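Local coordinates for protein fluoroacetyl-CoA thioesterase (Streptomyces Cattleya, PDB 3KUW) that hydrolyses fluoroacetyl-CoA to fluoroacetate and CoA as a homodimer, conferring fluoroacetate resistance, and cannot use acetyl-CoA as a substrate, at residues A[48-53]-A[116-121]; A[55-60]-A[100-105]; A[40-45]-A[74-79]. The protein carries 1 engineered substitution. All coordinates share one frame; numbering follows the deposited sequence.

Interaction 1: residues A[48-53]-A[116-121]; sequences LMEWAC and GTHERA. With FAH (fluoroacetic acid), chain C.
Glu-50 lies over one face of the His-118 imidazole, its CG 3.5 Å from CE1 of His-118. That methylene sits 26° off the ring normal and toward the rim, which identifies a CH-pi contact, and beyond it the carboxylate continues across the ring with its plane only 11° from the imidazole plane. The chain, extended beyond CG, carries the acid past the NE2 side of the ring, where a water donates to OE2 of Glu-50 at 2.7 Å and also meets NE2 of His-118 in a weak bond. At the ring edge, SG of Cys-53 stands 4.0 Å from ND1 of His-118. ND1 is buried here and has no polar partner in the model.

Helix 42-56 is the central helix of a hot-dog fold, wrapped by the antiparallel sheet; the axes of the short segments 48-53 and 116-121 pass 9.6 Å apart. Glu-50 is an active-site residue, and Arg-120 binds substrate. OE1 of Glu-50 and NH1 of Arg-120 form a long salt bridge of 3.8 Å, OE1 lying at the guanidinium edge although the two flat groups are turned 57° apart. The arginine chain bends at its CG-CD bond, and its NE is hydrogen-bonded to Ser-67. The fluorine of a bound fluoroacetic acid also lies at the guanidinium edge, near its plane, 3.4 Å from NH2 of Arg-120 and 3.2 Å from OE1 of Glu-50; this ligand is also hydrogen-bonded to the backbone N of Ser-42 of the second subunit.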
loop_
_atom_site.group_PDB
_atom_site.type_symbol
_atom_site.label_atom_id
_atom_site.label_comp_id
_atom_site.label_asym_id
_atom_site.label_seq_id
_atom_site.Cartn_x
_atom_site.Cartn_y
_atom_site.Cartn_z
ATOM N N LEU A 48 0.949 -2.872 7.019
ATOM C CA LEU A 48 0.632 -3.391 8.364
ATOM C C LEU A 48 -0.357 -4.565 8.256
ATOM O O LEU A 48 -0.312 -5.553 9.061
ATOM C CB LEU A 48 -0.010 -2.272 9.189
ATOM C CG LEU A 48 -0.447 -2.633 10.600
ATOM C CD1 LEU A 48 0.824 -2.856 11.513
ATOM C CD2 LEU A 48 -1.392 -1.634 11.278
ATOM N N MET A 49 -1.249 -4.446 7.262
ATOM C CA MET A 49 -2.179 -5.528 6.937
ATOM C C MET A 49 -1.438 -6.778 6.442
ATOM O O MET A 49 -1.752 -7.895 6.898
ATOM C CB MET A 49 -3.164 -5.055 5.879
ATOM C CG MET A 49 -4.256 -4.174 6.514
ATOM S SD MET A 49 -5.278 -3.588 5.153
ATOM C CE MET A 49 -6.757 -3.104 6.049
ATOM N N GLU A 50 -0.492 -6.594 5.516
ATOM C CA GLU A 50 0.364 -7.695 5.039
ATOM C C GLU A 50 1.212 -8.339 6.165
ATOM O O GLU A 50 1.400 -9.535 6.165
ATOM C CB GLU A 50 1.316 -7.231 3.932
ATOM C CG GLU A 50 0.531 -6.665 2.765
ATOM C CD GLU A 50 1.336 -6.467 1.491
ATOM O OE1 GLU A 50 2.556 -6.833 1.438
ATOM O OE2 GLU A 50 0.676 -5.946 0.521
ATOM N N TRP A 51 1.757 -7.502 7.048
ATOM C CA TRP A 51 2.552 -7.917 8.191
ATOM C C TRP A 51 1.699 -8.793 9.119
ATOM O O TRP A 51 2.159 -9.863 9.503
ATOM C CB TRP A 51 3.127 -6.680 8.920
ATOM C CG TRP A 51 4.034 -6.961 10.156
ATOM C CD1 TRP A 51 4.655 -8.140 10.502
ATOM C CD2 TRP A 51 4.495 -5.981 11.112
ATOM N NE1 TRP A 51 5.425 -7.957 11.640
ATOM C CE2 TRP A 51 5.344 -6.651 12.031
ATOM C CE3 TRP A 51 4.239 -4.607 11.300
ATOM C CZ2 TRP A 51 5.922 -5.997 13.148
ATOM C CZ3 TRP A 51 4.823 -3.946 12.414
ATOM C CH2 TRP A 51 5.652 -4.666 13.317
ATOM N N ALA A 52 0.456 -8.401 9.453
ATOM C CA ALA A 52 -0.432 -9.330 10.206
ATOM C C ALA A 52 -0.576 -10.721 9.502
ATOM O O ALA A 52 -0.547 -11.765 10.155
ATOM C CB ALA A 52 -1.816 -8.694 10.455
ATOM N N CYS A 53 -0.809 -10.760 8.185
ATOM C CA CYS A 53 -0.918 -12.066 7.487
ATOM C C CYS A 53 0.406 -12.872 7.471
ATOM O O CYS A 53 0.388 -14.109 7.490
ATOM C CB CYS A 53 -1.406 -11.860 6.034
ATOM S SG CYS A 53 -3.066 -11.050 5.976
ATOM N N GLY A 116 -10.775 -5.511 3.459
ATOM C CA GLY A 116 -10.806 -6.078 2.070
ATOM C C GLY A 116 -10.086 -7.422 2.148
ATOM O O GLY A 116 -10.152 -8.103 3.176
ATOM N N THR A 117 -9.337 -7.753 1.113
ATOM C CA THR A 117 -8.712 -9.046 0.972
ATOM C C THR A 117 -7.239 -8.839 0.631
ATOM O O THR A 117 -6.827 -7.826 0.041
ATOM C CB THR A 117 -9.441 -9.867 -0.146
ATOM O OG1 THR A 117 -9.612 -9.038 -1.314
ATOM C CG2 THR A 117 -10.857 -10.244 0.298
ATOM N N HIS A 118 -6.434 -9.826 1.013
ATOM C CA HIS A 118 -5.024 -9.858 0.665
ATOM C C HIS A 118 -4.705 -11.302 0.305
ATOM O O HIS A 118 -5.121 -12.253 1.045
ATOM C CB HIS A 118 -4.128 -9.454 1.854
ATOM C CG HIS A 118 -2.648 -9.471 1.512
ATOM N ND1 HIS A 118 -1.678 -10.005 2.346
ATOM C CD2 HIS A 118 -1.999 -9.057 0.404
ATOM C CE1 HIS A 118 -0.490 -9.882 1.789
ATOM N NE2 HIS A 118 -0.655 -9.307 0.605
ATOM N N GLU A 119 -3.910 -11.447 -0.759
ATOM C CA GLU A 119 -3.462 -12.786 -1.244
ATOM C C GLU A 119 -1.948 -12.885 -1.192
ATOM O O GLU A 119 -1.263 -11.864 -1.398
ATOM C CB GLU A 119 -3.971 -12.958 -2.655
ATOM C CG GLU A 119 -5.472 -13.371 -2.720
ATOM C CD GLU A 119 -6.527 -12.246 -2.538
ATOM O OE1 GLU A 119 -6.288 -11.046 -2.911
ATOM O OE2 GLU A 119 -7.647 -12.580 -2.031
ATOM N N ARG A 120 -1.415 -14.078 -0.872
ATOM C CA ARG A 120 0.048 -14.263 -0.753
ATOM C C ARG A 120 0.404 -15.576 -1.410
ATOM O O ARG A 120 -0.485 -16.485 -1.536
ATOM C CB ARG A 120 0.514 -14.273 0.715
ATOM C CG ARG A 120 0.164 -12.961 1.598
ATOM C CD ARG A 120 0.999 -12.973 2.944
ATOM N NE ARG A 120 2.435 -12.811 2.665
ATOM C CZ ARG A 120 3.031 -11.655 2.290
ATOM N NH1 ARG A 120 2.344 -10.515 2.185
ATOM N NH2 ARG A 120 4.326 -11.643 2.049
ATOM N N ALA A 121 1.641 -15.659 -1.918
ATOM C CA ALA A 121 2.183 -16.894 -2.475
ATOM C C ALA A 121 3.444 -17.271 -1.724
ATOM O O ALA A 121 4.289 -16.427 -1.457
ATOM C CB ALA A 121 2.514 -16.749 -3.934
HETATM C C FAH C . 6.240 -7.581 -0.925
HETATM F F FAH C . 5.213 -8.513 1.234
HETATM O O FAH C . 6.722 -7.875 -2.049
HETATM C CH3 FAH C . 6.076 -8.706 0.134
HETATM O OXT FAH C . 5.903 -6.383 -0.697
HETATM O O HOH W 1 0.211 -7.160 -1.879
#

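Interaction 2: residues A[55-60]-A[100-105]; sequences RAMAPY and LSWRVS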
loop_
_atom_site.group_PDB
_atom_site.type_symbol
_atom_site.label_atom_id
_atom_site.label_comp_id
_atom_site.label_asym_id
_atom_site.label_seq_id
_atom_site.Cartn_x
_atom_site.Cartn_y
_atom_site.Cartn_z
ATOM N N ARG A 55 2.752 -12.911 9.785
ATOM C CA ARG A 55 2.784 -13.537 11.128
ATOM C C ARG A 55 1.778 -14.726 11.307
ATOM O O ARG A 55 2.121 -15.766 11.852
ATOM C CB ARG A 55 2.544 -12.471 12.193
ATOM C CG ARG A 55 3.615 -11.355 12.210
ATOM C CD ARG A 55 3.437 -10.445 13.388
ATOM N NE ARG A 55 3.740 -11.153 14.625
ATOM C CZ ARG A 55 3.305 -10.808 15.817
ATOM N NH1 ARG A 55 2.506 -9.711 15.933
ATOM N NH2 ARG A 55 3.680 -11.557 16.899
ATOM N N ALA A 56 0.554 -14.571 10.814
ATOM C CA ALA A 56 -0.476 -15.672 10.828
ATOM C C ALA A 56 -0.031 -16.969 10.089
ATOM O O ALA A 56 -0.324 -18.087 10.544
ATOM C CB ALA A 56 -1.817 -15.135 10.242
ATOM N N MET A 57 0.731 -16.824 9.002
ATOM C CA MET A 57 1.082 -17.969 8.142
ATOM C C MET A 57 2.493 -18.507 8.443
ATOM O O MET A 57 2.972 -19.456 7.773
ATOM C CB MET A 57 0.953 -17.647 6.648
ATOM C CG MET A 57 1.894 -16.528 6.059
ATOM S SD MET A 57 1.975 -16.519 4.249
ATOM C CE MET A 57 2.837 -18.011 3.771
ATOM N N ALA A 58 3.157 -17.910 9.427
ATOM C CA ALA A 58 4.540 -18.349 9.738
ATOM C C ALA A 58 4.652 -19.868 10.028
ATOM O O ALA A 58 5.612 -20.513 9.528
ATOM C CB ALA A 58 5.146 -17.533 10.837
ATOM N N PRO A 59 3.682 -20.443 10.784
ATOM C CA PRO A 59 3.627 -21.914 10.982
ATOM C C PRO A 59 3.595 -22.743 9.694
ATOM O O PRO A 59 4.021 -23.898 9.719
ATOM C CB PRO A 59 2.308 -22.108 11.707
ATOM C CG PRO A 59 2.110 -20.829 12.505
ATOM C CD PRO A 59 2.695 -19.738 11.626
ATOM N N TYR A 60 3.081 -22.183 8.583
ATOM C CA TYR A 60 2.931 -22.890 7.309
ATOM C C TYR A 60 4.226 -23.053 6.523
ATOM O O TYR A 60 4.306 -23.911 5.630
ATOM C CB TYR A 60 1.950 -22.126 6.434
ATOM C CG TYR A 60 1.345 -22.880 5.263
ATOM C CD1 TYR A 60 0.441 -23.952 5.467
ATOM C CD2 TYR A 60 1.608 -22.483 3.926
ATOM C CE1 TYR A 60 -0.161 -24.647 4.342
ATOM C CE2 TYR A 60 1.011 -23.180 2.815
ATOM C CZ TYR A 60 0.126 -24.254 3.051
ATOM O OH TYR A 60 -0.449 -24.897 1.965
ATOM N N LEU A 100 -2.428 -18.465 -0.424
ATOM C CA LEU A 100 -3.238 -18.202 0.771
ATOM C C LEU A 100 -4.028 -16.876 0.597
ATOM O O LEU A 100 -3.556 -15.938 -0.061
ATOM C CB LEU A 100 -2.341 -18.143 2.006
ATOM C CG LEU A 100 -1.529 -19.417 2.388
ATOM C CD1 LEU A 100 -0.121 -19.516 1.796
ATOM C CD2 LEU A 100 -1.417 -19.493 3.921
ATOM N N SER A 101 -5.204 -16.783 1.195
ATOM C CA SER A 101 -5.850 -15.489 1.204
ATOM C C SER A 101 -6.557 -15.255 2.521
ATOM O O SER A 101 -6.943 -16.215 3.228
ATOM C CB SER A 101 -6.751 -15.305 -0.037
ATOM O OG SER A 101 -8.025 -15.840 0.189
ATOM N N TRP A 102 -6.650 -13.969 2.875
ATOM C CA TRP A 102 -7.278 -13.503 4.096
ATOM C C TRP A 102 -8.303 -12.411 3.744
ATOM O O TRP A 102 -8.108 -11.637 2.800
ATOM C CB TRP A 102 -6.253 -12.855 5.081
ATOM C CG TRP A 102 -5.267 -13.830 5.716
ATOM C CD1 TRP A 102 -5.370 -14.392 6.936
ATOM C CD2 TRP A 102 -4.085 -14.385 5.116
ATOM N NE1 TRP A 102 -4.322 -15.249 7.162
ATOM C CE2 TRP A 102 -3.510 -15.245 6.063
ATOM C CE3 TRP A 102 -3.448 -14.207 3.882
ATOM C CZ2 TRP A 102 -2.332 -15.961 5.818
ATOM C CZ3 TRP A 102 -2.268 -14.911 3.638
ATOM C CH2 TRP A 102 -1.713 -15.757 4.623
ATOM N N ARG A 103 -9.360 -12.330 4.557
ATOM C CA ARG A 103 -10.094 -11.075 4.692
ATOM C C ARG A 103 -9.361 -10.272 5.821
ATOM O O ARG A 103 -9.063 -10.808 6.929
ATOM C CB ARG A 103 -11.566 -11.362 5.000
ATOM C CG ARG A 103 -12.217 -10.228 5.731
ATOM C CD ARG A 103 -13.134 -9.436 4.862
ATOM N NE ARG A 103 -13.733 -8.402 5.709
ATOM C CZ ARG A 103 -14.142 -7.206 5.297
ATOM N NH1 ARG A 103 -14.658 -6.371 6.221
ATOM N NH2 ARG A 103 -14.045 -6.838 4.002
ATOM N N VAL A 104 -8.961 -9.043 5.500
ATOM C CA VAL A 104 -8.306 -8.154 6.485
ATOM C C VAL A 104 -9.201 -7.013 6.926
ATOM O O VAL A 104 -9.899 -6.426 6.107
ATOM C CB VAL A 104 -6.969 -7.581 5.941
ATOM C CG1 VAL A 104 -5.909 -8.738 5.988
ATOM C CG2 VAL A 104 -7.079 -7.000 4.505
ATOM N N SER A 105 -9.142 -6.624 8.192
ATOM C CA SER A 105 -9.852 -5.415 8.591
ATOM C C SER A 105 -9.016 -4.691 9.636
ATOM O O SER A 105 -8.177 -5.328 10.276
ATOM C CB SER A 105 -11.281 -5.701 9.081
ATOM O OG SER A 105 -11.388 -6.547 10.229
#
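Met-57 brings its sulfur to the edge of the Trp-102 indole, SD lying 3.8 Å from CH2 of Trp-102. The sulfur is 5.1 Å from the centroid of the six-membered ring and 76° off its normal, so this is a Met-aromatic contact made near the ring plane. CB of Met-57 adds a second touch on the same part of the indole, 3.8 Å from CZ2 of Trp-102, and the methionine chain runs roughly perpendicular to the tryptophan side chain. On the pyrrole side, CB of Ala-56 comes within 4.0 Å of NE1 of Trp-102.

Leu-100 fills the other half of the contact. Its CD1 is met by CE of Met-57 at 3.9 Å and by CE2 of Tyr-60 at 4.0 Å, while its CD2 stands 4.2 Å above the tyrosine ring plane, toward the rim.

The torsions of Met-57 explain how one side chain serves both partners: with chi1 at 63°, CG is held between the backbone N and the carbonyl carbon, and the turn at chi3 (-69°) sends the methyl from the indole toward the leucine. A backbone bond of 2.8 Å from N of Tyr-60 to O of Met-57 closes the 3-10 turn that follows helix 42-56, and Tyr-60 OH is hydrogen-bonded to the carbonyl of Gly-97. On the sheet, strand 99-107 pairs with strand 112-124 through the backbones of Leu-100 with Arg-120 and Trp-102 with His-118. Trp-102 also packs on Cys-53 and on the substrate-binding Arg-120.

No hydrogen bond or ion pair links the two segments, which implies that the end of the central hot-dog helix meets the sheet through dispersion and sulfur-aromatic contact.

Interaction 3: residues A[40-45]-A[74-79]; sequences FASGFM and VTHTAA. Engineered in segment 40-45: Ser-42 (natural residue Thr). With FAH (fluoroacetic acid), chain E; FAH (fluoroacetic acid), chain F; FAH (fluoroacetic acid), chain D.
The His-76 imidazole is sandwiched: SD of Met-45 lies over the centre of one face, 3.9 Å from the ring centroid and 12° off the normal, while CH3 of a fluoroacetic acid (chain E) covers the opposite face, 3.5 Å from NE2 of His-76 and offset toward the rim. CE of Met-45 is over the same face as its sulfur, in a CH-pi contact. It also touches O of Thr-75 at 3.6 Å. Met-45 starts extended, then bends at chi3 (78°), and this bend lays both SD and CE against the ring as the methionine and histidine chains run antiparallel to one another over this overlap.

At the ring edge, ND1 of His-76 donates to OG of Ser-42 over 2.7 Å. The oxygen lies close to the imidazole plane, where the N-H of ND1 points. Phe-40 O and the carbonyl carbon of Ala-41 border that edge as well.

Ser-42 is an engineered replacement of threonine at an active-site position. Its OG, which accepts from the histidine, donates in turn to OXT of a second fluoroacetic acid (chain D), also at 2.7 Å. The backbone N of Ser-42 binds O of that ligand at 3.0 Å, with a nearly straight N-H...O angle of 167°. The carboxylate is therefore gripped by two donors from one residue. Ala-41 is the N-cap of helix 42-56, and the amide used is in its first turn, where the helix dipole would probably favour an anion.

Glu-50 of the second subunit packs on Ser-42, and Gly-69 of that subunit packs on His-76. With His-76 and Ser-42 both active-site residues, this grouping at the N-terminus of the central helix, against the dimer interface, is typical of a hot-dog thioesterase active site.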
loop_
_atom_site.group_PDB
_atom_site.type_symbol
_atom_site.label_atom_id
_atom_site.label_comp_id
_atom_site.label_asym_id
_atom_site.label_seq_id
_atom_site.Cartn_x
_atom_site.Cartn_y
_atom_site.Cartn_z
ATOM N N PHE A 40 -1.877 8.548 9.050
ATOM C CA PHE A 40 -1.321 7.225 8.703
ATOM C C PHE A 40 -1.488 7.025 7.170
ATOM O O PHE A 40 -2.595 7.028 6.687
ATOM C CB PHE A 40 -2.160 6.181 9.500
ATOM C CG PHE A 40 -1.572 4.732 9.527
ATOM C CD1 PHE A 40 -0.179 4.504 9.698
ATOM C CD2 PHE A 40 -2.452 3.619 9.439
ATOM C CE1 PHE A 40 0.351 3.209 9.764
ATOM C CE2 PHE A 40 -1.933 2.278 9.546
ATOM C CZ PHE A 40 -0.505 2.110 9.676
ATOM N N ALA A 41 -0.391 6.829 6.433
ATOM C CA ALA A 41 -0.461 6.646 4.953
ATOM C C ALA A 41 -1.188 5.328 4.562
ATOM O O ALA A 41 -0.993 4.321 5.233
ATOM C CB ALA A 41 0.902 6.697 4.346
ATOM N N SER A 42 -2.018 5.330 3.504
ATOM C CA SER A 42 -2.609 4.059 3.078
ATOM C C SER A 42 -1.490 3.012 2.811
ATOM O O SER A 42 -1.694 1.809 3.018
ATOM C CB SER A 42 -3.455 4.180 1.785
ATOM O OG SER A 42 -4.516 5.141 1.881
ATOM N N GLY A 43 -0.372 3.434 2.270
ATOM C CA GLY A 43 0.712 2.447 1.982
ATOM C C GLY A 43 1.293 1.771 3.225
ATOM O O GLY A 43 1.699 0.607 3.196
ATOM N N PHE A 44 1.343 2.499 4.339
ATOM C CA PHE A 44 1.769 1.879 5.587
ATOM C C PHE A 44 0.613 0.999 6.166
ATOM O O PHE A 44 0.864 -0.001 6.829
ATOM C CB PHE A 44 2.166 3.005 6.601
ATOM C CG PHE A 44 3.497 3.669 6.339
ATOM C CD1 PHE A 44 4.687 2.944 6.397
ATOM C CD2 PHE A 44 3.571 5.069 6.209
ATOM C CE1 PHE A 44 5.942 3.568 6.225
ATOM C CE2 PHE A 44 4.758 5.711 6.001
ATOM C CZ PHE A 44 5.990 4.958 5.986
ATOM N N MET A 45 -0.650 1.378 5.921
ATOM C CA MET A 45 -1.813 0.560 6.350
ATOM C C MET A 45 -1.747 -0.805 5.675
ATOM O O MET A 45 -1.896 -1.859 6.347
ATOM C CB MET A 45 -3.172 1.210 6.056
ATOM C CG MET A 45 -4.363 0.271 6.515
ATOM S SD MET A 45 -6.011 0.984 6.306
ATOM C CE MET A 45 -6.194 0.716 4.517
ATOM N N VAL A 74 -8.484 -3.253 -0.863
ATOM C CA VAL A 74 -9.015 -2.707 0.409
ATOM C C VAL A 74 -9.627 -1.311 0.281
ATOM O O VAL A 74 -9.226 -0.540 -0.614
ATOM C CB VAL A 74 -7.902 -2.632 1.568
ATOM C CG1 VAL A 74 -7.472 -4.021 1.948
ATOM C CG2 VAL A 74 -6.667 -1.766 1.179
ATOM N N THR A 75 -10.497 -0.964 1.237
ATOM C CA THR A 75 -11.032 0.404 1.350
ATOM C C THR A 75 -10.191 1.096 2.423
ATOM O O THR A 75 -9.531 0.389 3.220
ATOM C CB THR A 75 -12.496 0.389 1.782
ATOM O OG1 THR A 75 -12.671 -0.484 2.909
ATOM C CG2 THR A 75 -13.358 -0.130 0.605
ATOM N N HIS A 76 -10.157 2.422 2.421
ATOM C CA HIS A 76 -9.545 3.159 3.547
ATOM C C HIS A 76 -10.578 4.287 3.888
ATOM O O HIS A 76 -10.666 5.297 3.164
ATOM C CB HIS A 76 -8.173 3.739 3.120
ATOM C CG HIS A 76 -7.302 4.236 4.256
ATOM N ND1 HIS A 76 -5.974 4.588 4.070
ATOM C CD2 HIS A 76 -7.548 4.411 5.579
ATOM C CE1 HIS A 76 -5.444 4.969 5.229
ATOM N NE2 HIS A 76 -6.377 4.866 6.162
ATOM N N THR A 77 -11.309 4.095 4.987
ATOM C CA THR A 77 -12.639 4.723 5.214
ATOM C C THR A 77 -12.630 5.815 6.318
ATOM O O THR A 77 -13.610 6.560 6.486
ATOM C CB THR A 77 -13.736 3.649 5.590
ATOM O OG1 THR A 77 -13.393 3.030 6.836
ATOM C CG2 THR A 77 -13.850 2.541 4.586
ATOM N N ALA A 78 -11.527 5.928 7.059
ATOM C CA ALA A 78 -11.408 6.999 8.063
ATOM C C ALA A 78 -9.928 7.255 8.235
ATOM O O ALA A 78 -9.094 6.393 7.918
ATOM C CB ALA A 78 -12.021 6.613 9.365
ATOM N N ALA A 79 -9.604 8.439 8.726
ATOM C CA ALA A 79 -8.194 8.812 8.942
ATOM C C ALA A 79 -7.678 8.646 10.418
ATOM O O ALA A 79 -8.413 8.867 11.397
ATOM C CB ALA A 79 -7.972 10.259 8.470
HETATM C C FAH E . -8.319 8.045 4.332
HETATM F F FAH E . -6.260 8.920 5.525
HETATM O O FAH E . -7.796 7.790 3.214
HETATM C CH3 FAH E . -7.421 8.124 5.569
HETATM O OXT FAH E . -9.564 8.233 4.466
HETATM C C FAH F . -6.561 3.065 -0.137
HETATM F F FAH F . -5.027 4.484 -1.177
HETATM O O FAH F . -6.159 1.895 0.078
HETATM C CH3 FAH F . -6.157 3.754 -1.412
HETATM O OXT FAH F . -7.271 3.706 0.665
HETATM C C FAH D . -3.448 8.137 2.126
HETATM F F FAH D . -4.474 10.070 2.894
HETATM O O FAH D . -2.215 7.901 1.951
HETATM C CH3 FAH D . -3.856 8.919 3.351
HETATM O OXT FAH D . -4.390 7.784 1.350
#

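How the interactions relate
All three interactions use helix 42-56 or its immediate flanks and reach one antiparallel sheet, as expected for a hot-dog fold. Along the helix they follow in the order interaction 3, interaction 1, interaction 2. Interactions 1 and 2 have centres about 6 Å apart and meet neighbouring strands 112-124 and 99-107, interaction 2 being nested within the chain loop closed by interaction 1. Interaction 3, on strand 65-75, is centred about 14 Å from interaction 1 and 19 Å from interaction 2, and its segments alternate with theirs. Because interactions 1 and 3 both touch the second subunit, active-site residues of interaction 1 in one chain meet those of interaction 3 in the other.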